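AP endonuclease, family protein 2 (Mycobacterium smegmatis, PDB 5TNV) binds a magnesium ion in a xylose isomerase-like TIM barrel and may act as an endonuclease. Local coordinates at residues 27-39 with 61-75. Numbering follows the deposited sequence.
Sequences WPIAANMLGFGNR and VRELGFDHIDPTDAW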
ATOM      1  N   TRP A  27      -2.796  18.970 -18.333  1.00  6.48           N
ATOM      2  CA  TRP A  27      -1.397  18.585 -18.244  1.00  5.74           C
ATOM      3  C   TRP A  27      -1.271  17.123 -18.646  1.00  5.38           C
ATOM      4  O   TRP A  27      -1.906  16.272 -18.018  1.00  6.58           O
ATOM      5  CB  TRP A  27      -0.893  18.801 -16.808  1.00  5.55           C
ATOM      6  CG  TRP A  27       0.596  18.900 -16.705  1.00  5.28           C
ATOM      7  CD1 TRP A  27       1.532  18.058 -17.222  1.00  5.33           C
ATOM      8  CD2 TRP A  27       1.335  19.950 -16.046  1.00  5.47           C
ATOM      9  NE1 TRP A  27       2.789  18.504 -16.947  1.00  5.49           N
ATOM     10  CE2 TRP A  27       2.699  19.675 -16.205  1.00  5.42           C
ATOM     11  CE3 TRP A  27       0.957  21.113 -15.342  1.00  6.04           C
ATOM     12  CZ2 TRP A  27       3.675  20.494 -15.678  1.00  6.53           C
ATOM     13  CZ3 TRP A  27       1.930  21.926 -14.820  1.00  7.61           C
ATOM     14  CH2 TRP A  27       3.287  21.598 -15.004  1.00  7.47           C
ATOM     15  N   PRO A  28      -0.495  16.759 -19.656  1.00  6.20           N
ATOM     16  CA  PRO A  28      -0.464  15.348 -20.055  1.00  6.05           C
ATOM     17  C   PRO A  28       0.144  14.445 -18.981  1.00  5.25           C
ATOM     18  O   PRO A  28       1.234  14.723 -18.517  1.00  5.80           O
ATOM     19  CB  PRO A  28       0.335  15.360 -21.370  1.00  7.57           C
ATOM     20  CG  PRO A  28       0.134  16.733 -21.901  1.00  8.59           C
ATOM     21  CD  PRO A  28       0.252  17.568 -20.639  1.00  6.73           C
ATOM     22  N   ILE A  29      -0.600  13.383 -18.676  1.00  5.43           N
ATOM     23  CA  ILE A  29      -0.182  12.377 -17.679  1.00  5.91           C
ATOM     24  C   ILE A  29      -0.330  11.039 -18.377  1.00  6.11           C
ATOM     25  O   ILE A  29      -1.433  10.447 -18.392  1.00  8.70           O
ATOM     26  CB  ILE A  29      -0.950  12.474 -16.369  1.00  5.75           C
ATOM     27  CG1 ILE A  29      -0.864  13.879 -15.717  1.00  6.26           C
ATOM     28  CG2 ILE A  29      -0.468  11.412 -15.422  1.00  6.95           C
ATOM     29  CD1 ILE A  29      -2.003  14.110 -14.714  1.00  6.84           C
ATOM     30  N   ALA A  30       0.728  10.554 -18.992  1.00  5.08           N
ATOM     31  CA  ALA A  30       0.617   9.412 -19.892  1.00  5.14           C
ATOM     32  C   ALA A  30       0.762   8.072 -19.215  1.00  4.95           C
ATOM     33  O   ALA A  30       1.573   7.912 -18.302  1.00  8.24           O
ATOM     34  CB  ALA A  30       1.707   9.493 -20.947  1.00  5.94           C
ATOM     35  N   ALA A  31      -0.008   7.087 -19.670  1.00  4.28           N
ATOM     36  CA  ALA A  31       0.227   5.693 -19.308  1.00  4.07           C
ATOM     37  C   ALA A  31       1.374   5.129 -20.117  1.00  3.92           C
ATOM     38  O   ALA A  31       1.297   5.078 -21.371  1.00  4.70           O
ATOM     39  CB  ALA A  31      -1.000   4.840 -19.530  1.00  4.67           C
ATOM     40  N   ASN A  32       2.424   4.665 -19.488  1.00  4.33           N
ATOM     41  CA  ASN A  32       3.512   3.970 -20.190  1.00  4.68           C
ATOM     42  C   ASN A  32       3.033   2.600 -20.608  1.00  5.66           C
ATOM     43  O   ASN A  32       2.507   1.890 -19.765  1.00  7.87           O
ATOM     44  CB  ASN A  32       4.709   3.870 -19.239  1.00  5.87           C
ATOM     45  CG  ASN A  32       5.980   3.366 -19.845  1.00  6.01           C
ATOM     46  OD1 ASN A  32       5.996   2.192 -20.233  1.00  6.72           O
ATOM     47  ND2 ASN A  32       7.025   4.156 -19.938  1.00  8.14           N
ATOM     48  N   MET A  33       3.199   2.211 -21.889  1.00  4.62           N
ATOM     49  CA  MET A  33       2.675   0.953 -22.418  1.00  4.67           C
ATOM     50  C   MET A  33       3.631  -0.240 -22.290  1.00  4.77           C
ATOM     51  O   MET A  33       3.283  -1.326 -22.742  1.00  5.40           O
ATOM     52  CB  MET A  33       2.297   1.144 -23.897  1.00  4.82           C
ATOM     53  CG  MET A  33       1.199   2.189 -24.092  1.00  5.29           C
ATOM     54  SD  MET A  33      -0.412   1.745 -23.397  1.00  5.40           S
ATOM     55  CE  MET A  33      -0.976   0.561 -24.626  1.00  6.89           C
ATOM     56  N   LEU A  34       4.787  -0.075 -21.649  1.00  5.53           N
ATOM     57  CA  LEU A  34       5.775  -1.167 -21.670  1.00  6.61           C
ATOM     58  C   LEU A  34       5.188  -2.412 -20.972  1.00  5.49           C
ATOM     59  O   LEU A  34       5.585  -3.540 -21.367  1.00  5.82           O
ATOM     60  CB  LEU A  34       7.097  -0.742 -21.145  1.00 10.50           C
ATOM     61  CG  LEU A  34       7.435  -0.605 -19.772  1.00 15.62           C
ATOM     62  CD1 LEU A  34       7.752  -1.934 -19.089  1.00 14.96           C
ATOM     63  CD2 LEU A  34       8.772   0.144 -19.693  1.00 20.60           C
ATOM     64  N   GLY A  35       4.290  -2.291 -20.004  1.00  5.68           N
ATOM     65  CA  GLY A  35       3.763  -3.442 -19.349  1.00  6.39           C
ATOM     66  C   GLY A  35       2.986  -4.370 -20.232  1.00  6.02           C
ATOM     67  O   GLY A  35       2.788  -5.552 -19.857  1.00  7.75           O
ATOM     68  N   PHE A  36       2.523  -3.918 -21.396  1.00  5.42           N
ATOM     69  CA  PHE A  36       1.882  -4.827 -22.346  1.00  5.44           C
ATOM     70  C   PHE A  36       2.878  -5.716 -23.055  1.00  5.75           C
ATOM     71  O   PHE A  36       2.485  -6.754 -23.604  1.00  7.03           O
ATOM     72  CB  PHE A  36       1.054  -4.043 -23.370  1.00  5.71           C
ATOM     73  CG  PHE A  36      -0.218  -3.447 -22.776  1.00  5.57           C
ATOM     74  CD1 PHE A  36      -1.339  -4.216 -22.560  1.00  6.59           C
ATOM     75  CD2 PHE A  36      -0.286  -2.126 -22.429  1.00  6.40           C
ATOM     76  CE1 PHE A  36      -2.499  -3.676 -21.994  1.00  7.13           C
ATOM     77  CE2 PHE A  36      -1.430  -1.559 -21.846  1.00  6.38           C
ATOM     78  CZ  PHE A  36      -2.564  -2.351 -21.644  1.00  6.58           C
ATOM     79  N   GLY A  37       4.127  -5.309 -23.103  1.00  6.15           N
ATOM     80  CA  GLY A  37       5.142  -6.040 -23.852  1.00  6.33           C
ATOM     81  C   GLY A  37       4.832  -6.048 -25.343  1.00  5.67           C
ATOM     82  O   GLY A  37       3.965  -5.338 -25.850  1.00  6.18           O
ATOM     83  N   ASN A  38       5.575  -6.885 -26.056  1.00  6.04           N
ATOM     84  CA  ASN A  38       5.455  -6.925 -27.517  1.00  7.07           C
ATOM     85  C   ASN A  38       5.046  -8.260 -28.094  1.00  6.77           C
ATOM     86  O   ASN A  38       5.204  -8.490 -29.299  1.00  7.60           O
ATOM     87  CB  ASN A  38       6.684  -6.321 -28.172  1.00  8.41           C
ATOM     88  CG  ASN A  38       7.913  -7.098 -27.971  1.00  9.21           C
ATOM     89  OD1 ASN A  38       7.896  -8.255 -27.538  1.00  9.48           O
ATOM     90  ND2 ASN A  38       9.013  -6.437 -28.331  1.00 11.18           N
ATOM     91  N   ARG A  39       4.430  -9.101 -27.287  1.00  8.73           N
ATOM     92  CA  ARG A  39       3.836 -10.342 -27.765  1.00  8.96           C
ATOM     93  C   ARG A  39       2.339 -10.160 -27.934  1.00  9.57           C
ATOM     94  O   ARG A  39       1.622  -9.537 -27.099  1.00 11.49           O
ATOM     95  CB  ARG A  39       4.162 -11.507 -26.828  1.00 12.04           C
ATOM     96  CG  ARG A  39       5.631 -11.613 -26.488  1.00 13.50           C
ATOM     97  CD  ARG A  39       6.544 -11.610 -27.704  1.00 13.92           C
ATOM     98  NE  ARG A  39       6.167 -12.738 -28.585  1.00 14.39           N
ATOM     99  CZ  ARG A  39       6.654 -12.852 -29.836  1.00 13.74           C
ATOM    100  NH1 ARG A  39       7.517 -11.965 -30.276  1.00 13.58           N
ATOM    101  NH2 ARG A  39       6.301 -13.866 -30.609  1.00 14.43           N
ATOM    102  N   VAL A  61      -6.538   0.899 -21.043  1.00  4.46           N
ATOM    103  CA  VAL A  61      -5.920   2.130 -20.547  1.00  4.44           C
ATOM    104  C   VAL A  61      -6.969   3.232 -20.439  1.00  4.28           C
ATOM    105  O   VAL A  61      -7.086   3.907 -19.412  1.00  5.03           O
ATOM    106  CB  VAL A  61      -4.743   2.493 -21.470  1.00  4.61           C
ATOM    107  CG1 VAL A  61      -4.128   3.785 -20.996  1.00  6.87           C
ATOM    108  CG2 VAL A  61      -3.734   1.380 -21.516  1.00  5.59           C
ATOM    109  N   ARG A  62      -7.765   3.433 -21.506  1.00  4.51           N
ATOM    110  CA  ARG A  62      -8.833   4.447 -21.459  1.00  4.56           C
ATOM    111  C   ARG A  62      -9.855   4.132 -20.380  1.00  4.65           C
ATOM    112  O   ARG A  62     -10.332   5.050 -19.704  1.00  5.29           O
ATOM    113  CB  ARG A  62      -9.512   4.484 -22.844  1.00  4.98           C
ATOM    114  CG  ARG A  62     -10.646   5.506 -22.920  1.00  5.40           C
ATOM    115  CD  ARG A  62     -10.123   6.924 -22.700  1.00  6.86           C
ATOM    116  NE  ARG A  62     -11.170   7.888 -22.947  1.00  8.70           N
ATOM    117  CZ  ARG A  62     -11.028   9.142 -22.588  1.00 13.02           C
ATOM    118  NH1 ARG A  62      -9.910   9.573 -22.003  1.00 15.39           N
ATOM    119  NH2 ARG A  62     -11.979  10.002 -22.811  1.00 23.93           N
ATOM    120  N   GLU A  63     -10.218   2.856 -20.207  1.00  4.84           N
ATOM    121  CA  GLU A  63     -11.160   2.456 -19.159  1.00  5.17           C
ATOM    122  C   GLU A  63     -10.738   2.910 -17.762  1.00  5.17           C
ATOM    123  O   GLU A  63     -11.606   3.116 -16.910  1.00  6.66           O
ATOM    124  CB  GLU A  63     -11.299   0.918 -19.132  1.00  5.19           C
ATOM    125  CG  GLU A  63     -12.181   0.391 -20.271  1.00  5.47           C
ATOM    126  CD  GLU A  63     -12.070  -1.113 -20.459  1.00  5.62           C
ATOM    127  OE1 GLU A  63     -11.139  -1.748 -19.906  1.00  5.67           O
ATOM    128  OE2 GLU A  63     -12.950  -1.667 -21.191  1.00  6.64           O
ATOM    129  N   LEU A  64      -9.459   3.027 -17.544  1.00  5.16           N
ATOM    130  CA  LEU A  64      -8.895   3.432 -16.250  1.00  5.39           C
ATOM    131  C   LEU A  64      -8.674   4.934 -16.147  1.00  5.36           C
ATOM    132  O   LEU A  64      -8.138   5.400 -15.125  1.00  6.87           O
ATOM    133  CB  LEU A  64      -7.653   2.608 -15.934  1.00  5.64           C
ATOM    134  CG  LEU A  64      -7.924   1.162 -15.604  1.00  6.32           C
ATOM    135  CD1 LEU A  64      -6.653   0.335 -15.692  1.00  7.89           C
ATOM    136  CD2 LEU A  64      -8.563   1.035 -14.247  1.00  8.58           C
ATOM    137  N   GLY A  65      -9.088   5.712 -17.138  1.00  5.31           N
ATOM    138  CA  GLY A  65      -9.206   7.132 -17.030  1.00  5.72           C
ATOM    139  C   GLY A  65      -8.176   7.953 -17.776  1.00  5.39           C
ATOM    140  O   GLY A  65      -8.249   9.183 -17.838  1.00  6.49           O
ATOM    141  N   PHE A  66      -7.184   7.300 -18.398  1.00  4.99           N
ATOM    142  CA  PHE A  66      -6.154   8.062 -19.110  1.00  4.56           C
ATOM    143  C   PHE A  66      -6.705   8.752 -20.346  1.00  4.56           C
ATOM    144  O   PHE A  66      -7.594   8.247 -21.026  1.00  5.21           O
ATOM    145  CB  PHE A  66      -5.041   7.118 -19.571  1.00  4.50           C
ATOM    146  CG  PHE A  66      -4.141   6.684 -18.449  1.00  4.27           C
ATOM    147  CD1 PHE A  66      -3.050   7.497 -18.116  1.00  4.54           C
ATOM    148  CD2 PHE A  66      -4.335   5.524 -17.732  1.00  5.02           C
ATOM    149  CE1 PHE A  66      -2.200   7.164 -17.066  1.00  5.30           C
ATOM    150  CE2 PHE A  66      -3.495   5.183 -16.676  1.00  6.08           C
ATOM    151  CZ  PHE A  66      -2.462   6.015 -16.349  1.00  6.01           C
ATOM    152  N   ASP A  67      -6.132   9.921 -20.640  1.00  4.90           N
ATOM    153  CA  ASP A  67      -6.243  10.622 -21.910  1.00  5.26           C
ATOM    154  C   ASP A  67      -5.020  10.422 -22.803  1.00  4.38           C
ATOM    155  O   ASP A  67      -5.135  10.554 -24.020  1.00  5.08           O
ATOM    156  CB  ASP A  67      -6.417  12.122 -21.668  1.00  6.33           C
ATOM    157  CG  ASP A  67      -7.708  12.483 -20.999  1.00  8.57           C
ATOM    158  OD1 ASP A  67      -8.734  12.015 -21.397  1.00 11.75           O
ATOM    159  OD2 ASP A  67      -7.685  13.317 -20.084  1.00 14.43           O
ATOM    160  N   HIS A  68      -3.859  10.161 -22.208  1.00  4.45           N
ATOM    161  CA  HIS A  68      -2.614  10.074 -22.922  1.00  4.41           C
ATOM    162  C   HIS A  68      -1.898   8.762 -22.622  1.00  4.27           C
ATOM    163  O   HIS A  68      -2.016   8.198 -21.504  1.00  4.36           O
ATOM    164  CB  HIS A  68      -1.677  11.241 -22.587  1.00  4.93           C
ATOM    165  CG  HIS A  68      -2.169  12.536 -23.107  1.00  5.20           C
ATOM    166  ND1 HIS A  68      -2.955  13.390 -22.384  1.00  6.67           N
ATOM    167  CD2 HIS A  68      -1.960  13.070 -24.347  1.00  7.01           C
ATOM    168  CE1 HIS A  68      -3.235  14.440 -23.136  1.00  8.18           C
ATOM    169  NE2 HIS A  68      -2.666  14.293 -24.327  1.00  8.45           N
ATOM    170  N   ILE A  69      -1.090   8.313 -23.592  1.00  4.25           N
ATOM    171  CA  ILE A  69      -0.184   7.196 -23.466  1.00  4.18           C
ATOM    172  C   ILE A  69       1.197   7.606 -23.938  1.00  4.00           C
ATOM    173  O   ILE A  69       1.380   8.597 -24.673  1.00  4.79           O
ATOM    174  CB  ILE A  69      -0.660   5.942 -24.236  1.00  4.42           C
ATOM    175  CG1 ILE A  69      -0.541   6.153 -25.741  1.00  5.94           C
ATOM    176  CG2 ILE A  69      -2.030   5.515 -23.800  1.00  6.46           C
ATOM    177  CD1 ILE A  69      -0.561   4.905 -26.579  1.00  8.61           C
ATOM    178  N   ASP A  70       2.155   6.794 -23.536  1.00  3.96           N
ATOM    179  CA  ASP A  70       3.519   6.774 -24.068  1.00  3.70           C
ATOM    180  C   ASP A  70       3.702   5.347 -24.554  1.00  3.72           C
ATOM    181  O   ASP A  70       3.722   4.423 -23.767  1.00  4.09           O
ATOM    182  CB  ASP A  70       4.535   7.178 -23.036  1.00  4.35           C
ATOM    183  CG  ASP A  70       5.970   7.180 -23.530  1.00  3.79           C
ATOM    184  OD1 ASP A  70       6.345   6.308 -24.345  1.00  4.21           O
ATOM    185  OD2 ASP A  70       6.724   8.100 -23.068  1.00  4.58           O
ATOM    186  N   PRO A  71       3.777   5.143 -25.898  1.00  4.00           N
ATOM    187  CA  PRO A  71       3.818   3.760 -26.407  1.00  4.49           C
ATOM    188  C   PRO A  71       5.128   3.042 -26.078  1.00  4.09           C
ATOM    189  O   PRO A  71       5.183   1.823 -26.253  1.00  4.66           O
ATOM    190  CB  PRO A  71       3.683   3.963 -27.918  1.00  5.10           C
ATOM    191  CG  PRO A  71       4.342   5.289 -28.156  1.00  5.12           C
ATOM    192  CD  PRO A  71       3.878   6.131 -26.978  1.00  4.63           C
ATOM    193  N   THR A  72       6.141   3.772 -25.674  1.00  4.45           N
ATOM    194  CA  THR A  72       7.515   3.239 -25.554  1.00  4.46           C
ATOM    195  C   THR A  72       7.969   2.727 -26.899  1.00  4.45           C
ATOM    196  O   THR A  72       7.385   3.073 -27.936  1.00  4.92           O
ATOM    197  CB  THR A  72       7.699   2.255 -24.385  1.00  4.52           C
ATOM    198  OG1 THR A  72       7.220   0.919 -24.726  1.00  4.80           O
ATOM    199  CG2 THR A  72       7.031   2.728 -23.126  1.00  5.42           C
ATOM    200  N   ASP A  73       9.034   1.921 -26.921  1.00  4.43           N
ATOM    201  CA  ASP A  73       9.459   1.101 -28.042  1.00  4.87           C
ATOM    202  C   ASP A  73       9.382  -0.367 -27.692  1.00  5.10           C
ATOM    203  O   ASP A  73       9.839  -1.217 -28.495  1.00  6.82           O
ATOM    204  CB  ASP A  73      10.871   1.454 -28.531  1.00  6.17           C
ATOM    205  CG  ASP A  73      11.935   1.224 -27.515  1.00  6.37           C
ATOM    206  OD1 ASP A  73      11.599   0.818 -26.404  1.00  6.45           O
ATOM    207  OD2 ASP A  73      13.130   1.470 -27.802  1.00  9.56           O
ATOM    208  N   ALA A  74       8.748  -0.738 -26.578  1.00  5.11           N
ATOM    209  CA  ALA A  74       8.664  -2.127 -26.097  1.00  5.58           C
ATOM    210  C   ALA A  74       7.298  -2.760 -26.345  1.00  5.20           C
ATOM    211  O   ALA A  74       7.085  -3.914 -25.930  1.00  6.06           O
ATOM    212  CB  ALA A  74       9.024  -2.124 -24.612  1.00  6.83           C
ATOM    213  N   TRP A  75       6.416  -2.033 -26.998  1.00  5.22           N
ATOM    214  CA  TRP A  75       5.044  -2.443 -27.333  1.00  4.93           C
ATOM    215  C   TRP A  75       4.988  -2.398 -28.866  1.00  4.87           C
ATOM    216  O   TRP A  75       5.863  -2.988 -29.547  1.00  6.08           O
ATOM    217  CB  TRP A  75       4.030  -1.621 -26.547  1.00  5.04           C
ATOM    218  CG  TRP A  75       2.592  -1.855 -26.883  1.00  4.55           C
ATOM    219  CD1 TRP A  75       1.912  -3.030 -26.843  1.00  4.84           C
ATOM    220  CD2 TRP A  75       1.667  -0.882 -27.335  1.00  4.54           C
ATOM    221  NE1 TRP A  75       0.615  -2.854 -27.238  1.00  5.00           N
ATOM    222  CE2 TRP A  75       0.439  -1.536 -27.552  1.00  4.70           C
ATOM    223  CE3 TRP A  75       1.714   0.505 -27.590  1.00  5.17           C
ATOM    224  CZ2 TRP A  75      -0.702  -0.871 -28.016  1.00  5.03           C
ATOM    225  CZ3 TRP A  75       0.602   1.158 -28.049  1.00  5.56           C
ATOM    226  CH2 TRP A  75      -0.601   0.472 -28.254  1.00  5.83           C
TER
HETATM  227  O   HOH W   1      -3.341  13.426 -19.673  1.00  6.79           O
HETATM  228  O   HOH W   2      -3.990  10.922 -19.059  1.00  7.25           O
HETATM  229  O   HOH W   3       8.545  -3.548 -29.443  1.00  8.28           O
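Three backbone hydrogen bonds zip Ala31 and Met33 to the parallel strand 68-70. Ala31 N gives to His68 O at 2.9 Å, Asp70 N returns a nearly straight bond to Ala31 O, and Met33 N gives a more bent bond, 149° at the hydrogen, to Asp70 O. Waters extend the pairing at the N-terminal end: one joins Ile29 N to His68 ND1 in the imidazole plane, another links Ile29 O to Asp67 N. At the far end a third water ties Asn38 ND2 to Asp73 O and Trp75 O.

CH-pi contacts fill the flanks. Ala31 CB sits squarely over the Phe66 ring, 3.5 Å from its centroid, while Ile29 O meets that ring at its edge; the same methyl touches Val61 CG1. Pro28 CB covers a face of His68. Bent at chi2 and chi3 (-66° and -76°), Met33 curls beside Trp75 and lays CE over the six-membered ring, 3.6 Å from its centroid, with SD more distant above that face, a Met-aromatic contact. Gly37 O approaches the indole edge, 3.2 Å from Trp75 CD1. Val61 CG2 touches both Met33 SD and the edge of the Phe36 ring.

Beyond the strands, polar turns set the loops. Asn32 OD1 accepts from Leu34 N in an Asx turn, and Thr72 CG2 presses on that amide, 3.1 Å from Asn32 OD1. Asp70 makes a second Asx turn to Thr72 N, its other oxygen held by Ser102 and Ser104.

Glu193, Asp223 and His252 hold the magnesium ion; the Asn32 side chain is near the site, its nearest atom about 6 Å from the metal and about 4 Å from the His252 side chain. This is the first beta-alpha-beta unit of the barrel: helix 51-63 packs Leu58 against Met33, Ile69 and Trp75, and strands 297-299 and 99-104 flank the pair.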